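Local atomic coordinates of dephospho-CoA kinase (Legionella pneumophila subsp. pneumophila, PDB entry 4TTR), a protein that probably catalyses the last step of coenzyme A biosynthesis, the ATP-dependent phosphorylation of the 3'-hydroxyl group of dephospho-CoA. Residues A[33-36]-A[37-40]; A[45-48]-A[49-53]; A[62-65]-A[66-70]; A[92-95]-A[96-99]; A[204-207]-A[208-212]. All coordinates share one frame; numbering follows the deposited sequence. Where two conformers were deposited one is given.

How the contacts relate
All five contacts are local, between neighbouring turns of single helices. Contacts 1, 2 and 5 are partly buried: contact 1 lies on the helix after the P-loop, the predicted ATP site, contact 2 begins at the end of edge strand 42-45, and contact 5 lies on helix 192-213. Contacts 1 and 5 pack together through Leu39 with His204 and Phe36 with Tyr207; Ala33 of contact 1 meets Tyr45 of contact 2. Contacts 3 and 4 are surface contacts joined through His67, Glu94 and Trp97. Contact 1 crowds two carboxylates, contact 2 has a water bridge, contact 3 apolar and aromatic packing and contact 5 a CH-pi contact, while contact 4 sends polar ends to neighbouring elements.

Contact 1 (A[33-36]-A[37-40]); sequences AEFF and SELG
The ring of Phe35 and the carboxylate of Glu38 meet obliquely one turn apart, their planes 85° to one another, with Glu38 OE1 lying 3.7 Å from Phe35 CD1. The other flat group near Glu38 is the carboxylate of Glu34, turned 82° from that of Glu38. In the conformer given, Glu34 OE1 lies 2.8 Å from Glu38 OE2, and both atoms are acceptors. Glu34 carries CG opposite its backbone N, and the bend at chi2 (61°) brings its carboxylate back toward the next turn. Because Glu34 was deposited in two conformers, the short approach is doubtful. Beneath these side chains the helix runs out. Ser37 N donates to Ala33 O at 2.8 Å and Glu38 N to Glu34 O at 2.8 Å, both regular helical bonds. Leu39 N then splits its hydrogen between a weak bond to Phe35 O and a 3.1 Å bond to Phe36 O that comes from above the carbonyl plane. Gly40, with positive phi, is the C-prime residue of a Schellman motif, in which Gly40 N reaches Ser37 O at 3.0 Å and Ile41 N reaches Phe36 O. This closes helix 29-38, which follows the P-loop, the predicted ATP site. Phe36 anchors the helix against Leu123 of the central sheet and, with Phe35, against Val200 of helix 192-213. The last turn is thus held by backbone bonds that pass from the i to i+4 pattern into the Schellman closure, while at its exposed side two acidic groups lie near each other without bonding and probably repel mildly.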
loop_
_atom_site.group_PDB
_atom_site.type_symbol
_atom_site.label_atom_id
_atom_site.label_comp_id
_atom_site.label_asym_id
_atom_site.label_seq_id
_atom_site.Cartn_x
_atom_site.Cartn_y
_atom_site.Cartn_z
ATOM N N ALA A 33 3.455 5.775 -7.260
ATOM C CA ALA A 33 2.506 5.026 -8.080
ATOM C C ALA A 33 2.045 5.858 -9.272
ATOM O O ALA A 33 1.938 5.348 -10.386
ATOM C CB ALA A 33 1.313 4.589 -7.249
ATOM N N GLU A 34 1.786 7.141 -9.037
ATOM C CA GLU A 34 1.337 8.034 -10.099
ATOM C C GLU A 34 2.411 8.189 -11.175
ATOM O O GLU A 34 2.105 8.208 -12.367
ATOM C CB GLU A 34 0.954 9.403 -9.520
ATOM C CG GLU A 34 0.482 10.427 -10.552
ATOM C CD GLU A 34 -0.761 9.988 -11.315
ATOM O OE1 GLU A 34 -1.032 10.564 -12.391
ATOM O OE2 GLU A 34 -1.474 9.075 -10.842
ATOM N N PHE A 35 3.670 8.295 -10.759
ATOM C CA PHE A 35 4.765 8.428 -11.714
ATOM C C PHE A 35 4.875 7.168 -12.574
ATOM O O PHE A 35 5.085 7.260 -13.781
ATOM C CB PHE A 35 6.092 8.715 -10.995
ATOM C CG PHE A 35 6.269 10.159 -10.580
ATOM C CD1 PHE A 35 5.933 11.194 -11.439
ATOM C CD2 PHE A 35 6.767 10.478 -9.325
ATOM C CE1 PHE A 35 6.094 12.513 -11.059
ATOM C CE2 PHE A 35 6.927 11.800 -8.938
ATOM C CZ PHE A 35 6.590 12.816 -9.806
ATOM N N PHE A 36 4.722 5.996 -11.964
ATOM C CA PHE A 36 4.697 4.748 -12.727
ATOM C C PHE A 36 3.505 4.735 -13.675
ATOM O O PHE A 36 3.612 4.299 -14.826
ATOM C CB PHE A 36 4.644 3.533 -11.797
ATOM C CG PHE A 36 5.990 3.100 -11.301
ATOM C CD1 PHE A 36 6.878 2.460 -12.150
ATOM C CD2 PHE A 36 6.380 3.346 -9.995
ATOM C CE1 PHE A 36 8.127 2.071 -11.705
ATOM C CE2 PHE A 36 7.627 2.955 -9.544
ATOM C CZ PHE A 36 8.500 2.316 -10.399
ATOM N N SER A 37 2.376 5.232 -13.186
ATOM C CA SER A 37 1.158 5.302 -13.981
ATOM C C SER A 37 1.392 6.153 -15.222
ATOM O O SER A 37 0.980 5.802 -16.328
ATOM C CB SER A 37 0.014 5.887 -13.146
ATOM O OG SER A 37 -1.244 5.478 -13.646
ATOM N N GLU A 38 2.073 7.275 -15.023
ATOM C CA GLU A 38 2.292 8.234 -16.091
ATOM C C GLU A 38 3.332 7.746 -17.099
ATOM O O GLU A 38 3.478 8.330 -18.170
ATOM C CB GLU A 38 2.705 9.579 -15.495
ATOM C CG GLU A 38 1.578 10.256 -14.727
ATOM C CD GLU A 38 2.044 11.440 -13.902
ATOM O OE1 GLU A 38 3.245 11.779 -13.959
ATOM O OE2 GLU A 38 1.207 12.040 -13.199
ATOM N N LEU A 39 4.043 6.674 -16.755
ATOM C CA LEU A 39 4.964 6.028 -17.691
ATOM C C LEU A 39 4.266 4.908 -18.456
ATOM O O LEU A 39 4.910 4.129 -19.157
ATOM C CB LEU A 39 6.184 5.480 -16.951
ATOM C CG LEU A 39 7.171 6.537 -16.453
ATOM C CD1 LEU A 39 8.124 5.948 -15.423
ATOM C CD2 LEU A 39 7.947 7.143 -17.619
ATOM N N GLY A 40 2.947 4.824 -18.304
ATOM C CA GLY A 40 2.146 3.872 -19.045
ATOM C C GLY A 40 2.052 2.512 -18.384
ATOM O O GLY A 40 1.643 1.540 -19.020
#

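Contact 2 (A[45-48]-A[49-53]); sequences YADK and IAKEL
Tyr45 O accepts Ile49 N at 3.1 Å, the donor in the carbonyl plane, and this bond opens a regular series of i to i+4 bonds in which Ala46, Asp47 and Lys48 bind Ala50, Lys51 and Glu52. The same Tyr45 oxygen is packed by Ile49, whose CG1 lies 3.3 Å from it. With CG1 set against the side of the backbone N (chi1 -64°), that branch turns back over the start of the helix, and the buried Ile49 also touches Lys109 and Gln113 of helix 92-115. Ala50 CB rests 3.4 Å from Ala46 O. Lys48 folds toward Tyr45 and places its CE 3.6 Å above the plane of the Tyr45 ring, offset toward the rim. One turn on, a water links the two segments: it donates to Glu52 OE2 at 2.8 Å and weakly to Lys48 O, a carbonyl that also receives Glu52 N. Asp47 and Lys51 have opposite charges, but Asp47 OD2 and Lys51 NZ stay 5.0 Å apart, so their attraction is at most distant. Beyond the last turn, Thr54 OG1 lies within hydrogen-bonding reach of Ala50 O and Lys51 O. With Tyr45 as N-cap at the end of strand 42-45, the arrangement is a strand-to-helix junction at the edge of the parallel sheet of a P-loop kinase, close to the predicted ATP site.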
loop_
_atom_site.group_PDB
_atom_site.type_symbol
_atom_site.label_atom_id
_atom_site.label_comp_id
_atom_site.label_asym_id
_atom_site.label_seq_id
_atom_site.Cartn_x
_atom_site.Cartn_y
_atom_site.Cartn_z
ATOM N N TYR A 45 -4.323 -0.950 -7.385
ATOM C CA TYR A 45 -4.365 -0.422 -6.023
ATOM C C TYR A 45 -5.186 -1.314 -5.102
ATOM O O TYR A 45 -6.414 -1.265 -5.118
ATOM C CB TYR A 45 -4.951 0.990 -6.017
ATOM C CG TYR A 45 -4.158 1.986 -6.826
ATOM C CD1 TYR A 45 -3.079 2.663 -6.269
ATOM C CD2 TYR A 45 -4.488 2.256 -8.147
ATOM C CE1 TYR A 45 -2.350 3.578 -7.008
ATOM C CE2 TYR A 45 -3.768 3.168 -8.893
ATOM C CZ TYR A 45 -2.700 3.826 -8.321
ATOM O OH TYR A 45 -1.982 4.733 -9.067
ATOM N N ALA A 46 -4.505 -2.123 -4.296
ATOM C CA ALA A 46 -5.186 -3.042 -3.390
ATOM C C ALA A 46 -6.035 -2.288 -2.374
ATOM O O ALA A 46 -7.047 -2.799 -1.904
ATOM C CB ALA A 46 -4.184 -3.927 -2.678
ATOM N N ASP A 47 -5.617 -1.071 -2.039
ATOM C CA ASP A 47 -6.348 -0.245 -1.086
ATOM C C ASP A 47 -7.661 0.242 -1.686
ATOM O O ASP A 47 -8.684 0.296 -1.000
ATOM C CB ASP A 47 -5.492 0.946 -0.646
ATOM C CG ASP A 47 -6.184 1.819 0.388
ATOM O OD1 ASP A 47 -7.141 1.344 1.038
ATOM O OD2 ASP A 47 -5.758 2.981 0.560
ATOM N N LYS A 48 -7.631 0.597 -2.968
ATOM C CA LYS A 48 -8.831 1.055 -3.658
ATOM C C LYS A 48 -9.830 -0.082 -3.800
ATOM O O LYS A 48 -11.040 0.123 -3.705
ATOM C CB LYS A 48 -8.488 1.612 -5.037
ATOM C CG LYS A 48 -7.719 2.917 -5.018
ATOM C CD LYS A 48 -7.461 3.415 -6.434
ATOM C CE LYS A 48 -6.614 4.678 -6.446
ATOM N NZ LYS A 48 -7.334 5.843 -5.864
ATOM N N ILE A 49 -9.308 -1.279 -4.045
ATOM C CA ILE A 49 -10.135 -2.468 -4.187
ATOM C C ILE A 49 -10.776 -2.811 -2.843
ATOM O O ILE A 49 -11.944 -3.191 -2.784
ATOM C CB ILE A 49 -9.305 -3.662 -4.710
ATOM C CG1 ILE A 49 -8.802 -3.364 -6.124
ATOM C CG2 ILE A 49 -10.134 -4.945 -4.723
ATOM C CD1 ILE A 49 -7.739 -4.316 -6.619
ATOM N N ALA A 50 -10.008 -2.664 -1.769
ATOM C CA ALA A 50 -10.510 -2.937 -0.428
ATOM C C ALA A 50 -11.679 -2.019 -0.084
ATOM O O ALA A 50 -12.664 -2.458 0.501
ATOM C CB ALA A 50 -9.396 -2.783 0.592
ATOM N N LYS A 51 -11.569 -0.746 -0.447
ATOM C CA LYS A 51 -12.649 0.202 -0.204
ATOM C C LYS A 51 -13.880 -0.163 -1.017
ATOM O O LYS A 51 -15.000 -0.116 -0.510
ATOM C CB LYS A 51 -12.214 1.627 -0.542
ATOM C CG LYS A 51 -11.302 2.265 0.486
ATOM C CD LYS A 51 -11.202 3.762 0.251
ATOM C CE LYS A 51 -10.074 4.389 1.051
ATOM N NZ LYS A 51 -9.917 5.838 0.733
ATOM N N GLU A 52 -13.665 -0.516 -2.281
ATOM C CA GLU A 52 -14.758 -0.929 -3.146
ATOM C C GLU A 52 -15.499 -2.096 -2.511
ATOM O O GLU A 52 -16.722 -2.067 -2.384
ATOM C CB GLU A 52 -14.243 -1.322 -4.537
ATOM C CG GLU A 52 -15.323 -1.894 -5.457
ATOM C CD GLU A 52 -14.767 -2.418 -6.770
ATOM O OE1 GLU A 52 -15.514 -3.112 -7.494
ATOM O OE2 GLU A 52 -13.588 -2.143 -7.081
ATOM N N LEU A 53 -14.749 -3.111 -2.095
ATOM C CA LEU A 53 -15.339 -4.344 -1.583
ATOM C C LEU A 53 -15.801 -4.236 -0.132
ATOM O O LEU A 53 -16.212 -5.230 0.464
ATOM C CB LEU A 53 -14.339 -5.492 -1.721
ATOM C CG LEU A 53 -14.089 -5.912 -3.167
ATOM C CD1 LEU A 53 -12.887 -6.831 -3.264
ATOM C CD2 LEU A 53 -15.329 -6.588 -3.736
HETATM O O HOH W 1 -11.473 -0.404 -6.775
#

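Contact 3 (A[62-65]-A[66-70]); sequences QDII and SHFGS
Helix 59-68 ends here at a glycine, Gly69, whose positive phi takes the chain out of helical geometry, and Gly69 N still reaches back to Ile65 O at 2.7 Å, a short but bent bond (132°). That last bond comes from above the carbonyl plane, whereas the bond before it, Phe68 N to Ile64 O, is nearly straight (170°, 2.9 Å). Ser66 N and His67 N make the preceding regular bonds to Gln62 O and Asp63 O. Among the side chains, Ile64 and Phe68 carry the apolar contact. Ile64 CG2 sits opposite the backbone N, and from there it approaches the edge of the Phe68 ring in its plane, 3.8 Å from CD2. One face of that same ring receives His67, whose CD2 lies 3.7 Å above the plane over the centre, so an aliphatic branch meets the Phe68 ring at its edge and the imidazole lies over one face. His67 CG is also opposite its backbone N (chi1 -175°), which carries the imidazole out to helix 92-115, where NE2 hydrogen-bonds to Glu94 and the ring stacks on Trp97. Ile64 is the buried member, covered by Ile84, Leu98 and Leu101, and it ties this helix to helices 81-90 and 92-115. Phe68 CD2 also lies 3.4 Å from Ile64 O, the carbonyl that accepts the Phe68 N-H.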
loop_
_atom_site.group_PDB
_atom_site.type_symbol
_atom_site.label_atom_id
_atom_site.label_comp_id
_atom_site.label_asym_id
_atom_site.label_seq_id
_atom_site.Cartn_x
_atom_site.Cartn_y
_atom_site.Cartn_z
ATOM N N GLN A 62 -20.500 -6.060 5.886
ATOM C CA GLN A 62 -21.362 -6.628 6.914
ATOM C C GLN A 62 -20.551 -7.335 8.001
ATOM O O GLN A 62 -20.838 -7.185 9.188
ATOM C CB GLN A 62 -22.365 -7.600 6.285
ATOM C CG GLN A 62 -23.429 -6.911 5.424
ATOM C CD GLN A 62 -24.096 -7.844 4.421
ATOM O OE1 GLN A 62 -23.737 -9.015 4.307
ATOM N NE2 GLN A 62 -25.075 -7.321 3.690
ATOM N N ASP A 63 -19.543 -8.100 7.594
ATOM C CA ASP A 63 -18.723 -8.851 8.539
ATOM C C ASP A 63 -17.868 -7.926 9.402
ATOM O O ASP A 63 -17.633 -8.203 10.576
ATOM C CB ASP A 63 -17.821 -9.841 7.804
ATOM C CG ASP A 63 -18.603 -10.877 7.020
ATOM O OD1 ASP A 63 -19.795 -11.094 7.327
ATOM O OD2 ASP A 63 -18.018 -11.480 6.098
ATOM N N ILE A 64 -17.397 -6.836 8.807
ATOM C CA ILE A 64 -16.603 -5.845 9.518
ATOM C C ILE A 64 -17.419 -5.195 10.638
ATOM O O ILE A 64 -16.951 -5.082 11.773
ATOM C CB ILE A 64 -16.076 -4.762 8.543
ATOM C CG1 ILE A 64 -14.934 -5.337 7.704
ATOM C CG2 ILE A 64 -15.568 -3.528 9.293
ATOM C CD1 ILE A 64 -14.544 -4.487 6.511
ATOM N N ILE A 65 -18.641 -4.780 10.321
ATOM C CA ILE A 65 -19.497 -4.106 11.294
ATOM C C ILE A 65 -19.967 -5.072 12.375
ATOM O O ILE A 65 -20.077 -4.698 13.542
ATOM C CB ILE A 65 -20.706 -3.455 10.599
ATOM C CG1 ILE A 65 -20.224 -2.289 9.739
ATOM C CG2 ILE A 65 -21.736 -2.955 11.617
ATOM C CD1 ILE A 65 -21.226 -1.830 8.711
ATOM N N SER A 66 -20.247 -6.313 11.997
ATOM C CA SER A 66 -20.652 -7.316 12.972
ATOM C C SER A 66 -19.484 -7.643 13.899
ATOM O O SER A 66 -19.671 -7.874 15.094
ATOM C CB SER A 66 -21.151 -8.582 12.275
ATOM O OG SER A 66 -20.116 -9.539 12.144
ATOM N N HIS A 67 -18.278 -7.649 13.343
ATOM C CA HIS A 67 -17.079 -7.988 14.104
ATOM C C HIS A 67 -16.668 -6.883 15.074
ATOM O O HIS A 67 -16.459 -7.133 16.261
ATOM C CB HIS A 67 -15.923 -8.286 13.148
ATOM C CG HIS A 67 -14.678 -8.756 13.831
ATOM N ND1 HIS A 67 -14.531 -10.040 14.308
ATOM C CD2 HIS A 67 -13.521 -8.113 14.115
ATOM C CE1 HIS A 67 -13.336 -10.170 14.854
ATOM N NE2 HIS A 67 -12.703 -9.015 14.753
ATOM N N PHE A 68 -16.547 -5.662 14.565
ATOM C CA PHE A 68 -16.072 -4.549 15.374
ATOM C C PHE A 68 -17.206 -3.846 16.111
ATOM O O PHE A 68 -16.971 -3.160 17.102
ATOM C CB PHE A 68 -15.321 -3.543 14.502
ATOM C CG PHE A 68 -14.003 -4.051 13.989
ATOM C CD1 PHE A 68 -12.958 -4.313 14.861
ATOM C CD2 PHE A 68 -13.805 -4.253 12.633
ATOM C CE1 PHE A 68 -11.739 -4.776 14.387
ATOM C CE2 PHE A 68 -12.589 -4.715 12.153
ATOM C CZ PHE A 68 -11.556 -4.978 13.031
ATOM N N GLY A 69 -18.431 -4.012 15.623
ATOM C CA GLY A 69 -19.592 -3.445 16.285
ATOM C C GLY A 69 -19.976 -2.086 15.734
ATOM O O GLY A 69 -19.386 -1.606 14.772
ATOM N N SER A 70 -20.956 -1.462 16.372
ATOM C CA SER A 70 -21.560 -0.233 15.876
ATOM C C SER A 70 -20.611 0.964 15.842
ATOM O O SER A 70 -20.885 1.947 15.156
ATOM C CB SER A 70 -22.779 0.114 16.733
ATOM O OG SER A 70 -22.439 0.133 18.111
HETATM O O HOH W 2 -22.072 -10.523 9.510
#

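Contact 4 (A[92-95]-A[96-99]); sequences SNER and LWLE
Leu96 and Arg95 lose the most surface in this helical turn, with Glu94 next. Leu96 curls back toward Ser92: CG set beside its own backbone N (chi1 -75°) lies 3.5 Å from Ser92 O, the carbonyl that also accepts Leu96 N at 3.0 Å. Arg95 holds CG on the far side of CB from its backbone N, and the chain leads off to pack on Ile88 of helix 81-90, while Arg95 O is bound by Glu99 N at 2.9 Å. Glu94 bends at chi2 (-69°) and crosses Trp97 at a slant, with carboxylate and indole planes 73° apart and Glu94 OE2 4.1 Å from Trp97 CB. Trp97 N bonds to Asn93 O at 3.1 Å, from above the carbonyl plane. No salt bridge or ring stack joins the two segments themselves: within the turn, backbone bonds do the work, with side-chain carbons resting on the carbonyl oxygens of the turn before. The polar ends serve neighbours instead, Glu94 OE2 reaching His67 of helix 59-68 and Glu99 reaching His134, and the carboxylate of Glu94 would probably favour a protonated imidazole.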
loop_
_atom_site.group_PDB
_atom_site.type_symbol
_atom_site.label_atom_id
_atom_site.label_comp_id
_atom_site.label_asym_id
_atom_site.label_seq_id
_atom_site.Cartn_x
_atom_site.Cartn_y
_atom_site.Cartn_z
ATOM N N SER A 92 -2.777 -6.056 16.442
ATOM C CA SER A 92 -2.239 -6.892 15.373
ATOM C C SER A 92 -3.153 -8.072 15.051
ATOM O O SER A 92 -3.243 -8.498 13.897
ATOM C CB SER A 92 -0.845 -7.406 15.749
ATOM O OG SER A 92 -0.927 -8.500 16.645
ATOM N N ASN A 93 -3.823 -8.607 16.068
ATOM C CA ASN A 93 -4.746 -9.714 15.856
ATOM C C ASN A 93 -5.916 -9.285 14.984
ATOM O O ASN A 93 -6.490 -10.096 14.263
ATOM C CB ASN A 93 -5.265 -10.259 17.188
ATOM C CG ASN A 93 -4.212 -11.039 17.954
ATOM O OD1 ASN A 93 -3.143 -11.348 17.428
ATOM N ND2 ASN A 93 -4.522 -11.377 19.200
ATOM N N GLU A 94 -6.264 -8.005 15.058
ATOM C CA GLU A 94 -7.367 -7.474 14.273
ATOM C C GLU A 94 -6.900 -7.127 12.869
ATOM O O GLU A 94 -7.672 -7.217 11.914
ATOM C CB GLU A 94 -7.972 -6.244 14.954
ATOM C CG GLU A 94 -8.546 -6.521 16.331
ATOM C CD GLU A 94 -9.794 -7.387 16.301
ATOM O OE1 GLU A 94 -10.387 -7.608 17.377
ATOM O OE2 GLU A 94 -10.190 -7.848 15.211
ATOM N N ARG A 95 -5.640 -6.727 12.744
ATOM C CA ARG A 95 -5.061 -6.508 11.427
ATOM C C ARG A 95 -5.091 -7.806 10.645
ATOM O O ARG A 95 -5.486 -7.833 9.480
ATOM C CB ARG A 95 -3.626 -5.988 11.520
ATOM C CG ARG A 95 -2.926 -5.966 10.173
ATOM C CD ARG A 95 -1.782 -4.985 10.133
ATOM N NE ARG A 95 -0.802 -5.255 11.176
ATOM C CZ ARG A 95 0.080 -6.248 11.136
ATOM N NH1 ARG A 95 0.105 -7.082 10.104
ATOM N NH2 ARG A 95 0.935 -6.411 12.137
ATOM N N LEU A 96 -4.683 -8.886 11.301
ATOM C CA LEU A 96 -4.639 -10.190 10.661
ATOM C C LEU A 96 -6.042 -10.690 10.344
ATOM O O LEU A 96 -6.268 -11.280 9.286
ATOM C CB LEU A 96 -3.899 -11.191 11.549
ATOM C CG LEU A 96 -2.376 -11.006 11.556
ATOM C CD1 LEU A 96 -1.734 -11.781 12.693
ATOM C CD2 LEU A 96 -1.767 -11.429 10.226
ATOM N N TRP A 97 -6.982 -10.452 11.255
ATOM C CA TRP A 97 -8.363 -10.858 11.030
ATOM C C TRP A 97 -8.900 -10.175 9.779
ATOM O O TRP A 97 -9.485 -10.820 8.912
ATOM C CB TRP A 97 -9.247 -10.526 12.236
ATOM C CG TRP A 97 -10.687 -10.894 12.016
ATOM C CD1 TRP A 97 -11.285 -12.085 12.314
ATOM C CD2 TRP A 97 -11.707 -10.071 11.432
ATOM N NE1 TRP A 97 -12.612 -12.052 11.956
ATOM C CE2 TRP A 97 -12.895 -10.828 11.413
ATOM C CE3 TRP A 97 -11.728 -8.769 10.926
ATOM C CZ2 TRP A 97 -14.092 -10.325 10.909
ATOM C CZ3 TRP A 97 -12.918 -8.272 10.425
ATOM C CH2 TRP A 97 -14.082 -9.049 10.421
ATOM N N LEU A 98 -8.681 -8.868 9.687
ATOM C CA LEU A 98 -9.204 -8.084 8.578
ATOM C C LEU A 98 -8.522 -8.463 7.268
ATOM O O LEU A 98 -9.157 -8.487 6.215
ATOM C CB LEU A 98 -9.027 -6.590 8.852
ATOM C CG LEU A 98 -9.616 -5.646 7.802
ATOM C CD1 LEU A 98 -11.108 -5.888 7.622
ATOM C CD2 LEU A 98 -9.358 -4.194 8.170
ATOM N N GLU A 99 -7.230 -8.761 7.336
ATOM C CA GLU A 99 -6.482 -9.143 6.148
ATOM C C GLU A 99 -6.955 -10.512 5.663
ATOM O O GLU A 99 -7.049 -10.751 4.461
ATOM C CB GLU A 99 -4.975 -9.147 6.433
ATOM C CG GLU A 99 -4.097 -9.159 5.183
ATOM C CD GLU A 99 -3.959 -10.534 4.557
ATOM O OE1 GLU A 99 -4.019 -11.532 5.303
ATOM O OE2 GLU A 99 -3.787 -10.619 3.321
#

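Contact 5 (A[204-207]-A[208-212]); sequences HQKY and LREAK
Tyr207 O takes the N-H of Ala211 at 2.8 Å, the shortest bond between the two segments of this stretch of helix 192-213, the long C-terminal alpha-helix. Ala211 CB also presses on that oxygen from 3.2 Å. One turn earlier Leu208 N bonds to His204 O at 2.9 Å in a nearly straight line (168°), and the side chains of the same pair form a CH-pi contact. Leu208 CG lies over one face of the His204 imidazole, 4.1 Å from the centroid and 22° off the ring normal, while the CD1 branch approaches NE2 to 3.4 Å. The leucine gets there with CG beside its backbone N, chi1 -74°. His204 is buried against Leu39 and Ile41, and its ND1 is satisfied by Tyr121 OH, which helps to set the rotation of the ring; Tyr121 also meets the ring of Tyr207 edge-to-face. On another side of the helix Lys206 and Glu210 run alongside each other and point the same way. Their charged ends do not touch: Lys206 NZ salt-bridges to Asp185 and remains 5.0 Å from Glu210 OE2, which has a long, weak ion pair with Lys140. Glu210 OE1, buried here with no polar partner in the model, instead sits at the edge of the Tyr207 ring near its plane, 4.4 Å from CD1.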
loop_
_atom_site.group_PDB
_atom_site.type_symbol
_atom_site.label_atom_id
_atom_site.label_comp_id
_atom_site.label_asym_id
_atom_site.label_seq_id
_atom_site.Cartn_x
_atom_site.Cartn_y
_atom_site.Cartn_z
ATOM N N HIS A 204 11.783 2.073 -13.504
ATOM C CA HIS A 204 10.978 1.723 -14.666
ATOM C C HIS A 204 11.827 1.046 -15.744
ATOM O O HIS A 204 11.465 -0.014 -16.250
ATOM C CB HIS A 204 10.296 2.982 -15.215
ATOM C CG HIS A 204 9.644 2.797 -16.549
ATOM N ND1 HIS A 204 8.548 1.983 -16.739
ATOM C CD2 HIS A 204 9.917 3.346 -17.757
ATOM C CE1 HIS A 204 8.185 2.026 -18.009
ATOM N NE2 HIS A 204 8.999 2.847 -18.647
ATOM N N GLN A 205 12.968 1.643 -16.075
ATOM C CA GLN A 205 13.860 1.066 -17.076
ATOM C C GLN A 205 14.443 -0.260 -16.589
ATOM O O GLN A 205 14.677 -1.169 -17.380
ATOM C CB GLN A 205 14.990 2.043 -17.423
ATOM C CG GLN A 205 14.517 3.342 -18.063
ATOM C CD GLN A 205 13.784 3.122 -19.378
ATOM O OE1 GLN A 205 14.089 2.194 -20.126
ATOM N NE2 GLN A 205 12.808 3.978 -19.661
ATOM N N LYS A 206 14.673 -0.373 -15.285
ATOM C CA LYS A 206 15.155 -1.620 -14.706
ATOM C C LYS A 206 14.112 -2.732 -14.839
ATOM O O LYS A 206 14.439 -3.853 -15.216
ATOM C CB LYS A 206 15.517 -1.413 -13.238
ATOM C CG LYS A 206 16.222 -2.587 -12.585
ATOM C CD LYS A 206 16.321 -2.381 -11.080
ATOM C CE LYS A 206 17.368 -3.282 -10.459
ATOM N NZ LYS A 206 17.504 -3.045 -8.998
ATOM N N TYR A 207 12.857 -2.416 -14.530
ATOM C CA TYR A 207 11.781 -3.403 -14.594
ATOM C C TYR A 207 11.484 -3.828 -16.032
ATOM O O TYR A 207 11.227 -5.003 -16.292
ATOM C CB TYR A 207 10.507 -2.852 -13.942
ATOM C CG TYR A 207 10.626 -2.592 -12.455
ATOM C CD1 TYR A 207 11.349 -3.444 -11.633
ATOM C CD2 TYR A 207 10.010 -1.494 -11.875
ATOM C CE1 TYR A 207 11.453 -3.208 -10.277
ATOM C CE2 TYR A 207 10.111 -1.249 -10.520
ATOM C CZ TYR A 207 10.832 -2.109 -9.726
ATOM O OH TYR A 207 10.935 -1.865 -8.373
ATOM N N LEU A 208 11.506 -2.874 -16.960
ATOM C CA LEU A 208 11.369 -3.188 -18.380
ATOM C C LEU A 208 12.442 -4.180 -18.818
ATOM O O LEU A 208 12.153 -5.156 -19.506
ATOM C CB LEU A 208 11.471 -1.921 -19.234
ATOM C CG LEU A 208 10.290 -0.948 -19.257
ATOM C CD1 LEU A 208 10.621 0.226 -20.163
ATOM C CD2 LEU A 208 9.006 -1.627 -19.718
ATOM N N ARG A 209 13.678 -3.914 -18.413
ATOM C CA ARG A 209 14.808 -4.757 -18.786
ATOM C C ARG A 209 14.635 -6.175 -18.247
ATOM O O ARG A 209 14.768 -7.146 -18.985
ATOM C CB ARG A 209 16.116 -4.149 -18.273
ATOM C CG ARG A 209 17.369 -4.832 -18.796
ATOM C CD ARG A 209 18.636 -4.242 -18.194
ATOM N NE ARG A 209 18.788 -4.577 -16.782
ATOM C CZ ARG A 209 19.124 -5.781 -16.327
ATOM N NH1 ARG A 209 19.337 -6.782 -17.172
ATOM N NH2 ARG A 209 19.238 -5.988 -15.024
ATOM N N GLU A 210 14.328 -6.286 -16.960
ATOM C CA GLU A 210 14.212 -7.588 -16.314
ATOM C C GLU A 210 12.971 -8.368 -16.753
ATOM O O GLU A 210 13.012 -9.592 -16.842
ATOM C CB GLU A 210 14.222 -7.413 -14.795
ATOM C CG GLU A 210 15.632 -7.362 -14.214
ATOM C CD GLU A 210 15.686 -6.776 -12.814
ATOM O OE1 GLU A 210 14.663 -6.229 -12.351
ATOM O OE2 GLU A 210 16.759 -6.858 -12.177
ATOM N N ALA A 211 11.873 -7.673 -17.031
ATOM C CA ALA A 211 10.674 -8.339 -17.540
ATOM C C ALA A 211 10.911 -8.878 -18.949
ATOM O O ALA A 211 10.314 -9.874 -19.352
ATOM C CB ALA A 211 9.486 -7.387 -17.533
ATOM N N LYS A 212 11.782 -8.214 -19.697
ATOM C CA LYS A 212 12.061 -8.611 -21.071
ATOM C C LYS A 212 12.803 -9.945 -21.142
ATOM O O LYS A 212 12.568 -10.739 -22.052
ATOM C CB LYS A 212 12.872 -7.524 -21.778
ATOM C CG LYS A 212 13.292 -7.882 -23.198
ATOM C CD LYS A 212 14.093 -6.766 -23.853
ATOM C CE LYS A 212 13.311 -5.461 -23.916
ATOM N NZ LYS A 212 13.944 -4.475 -24.834
#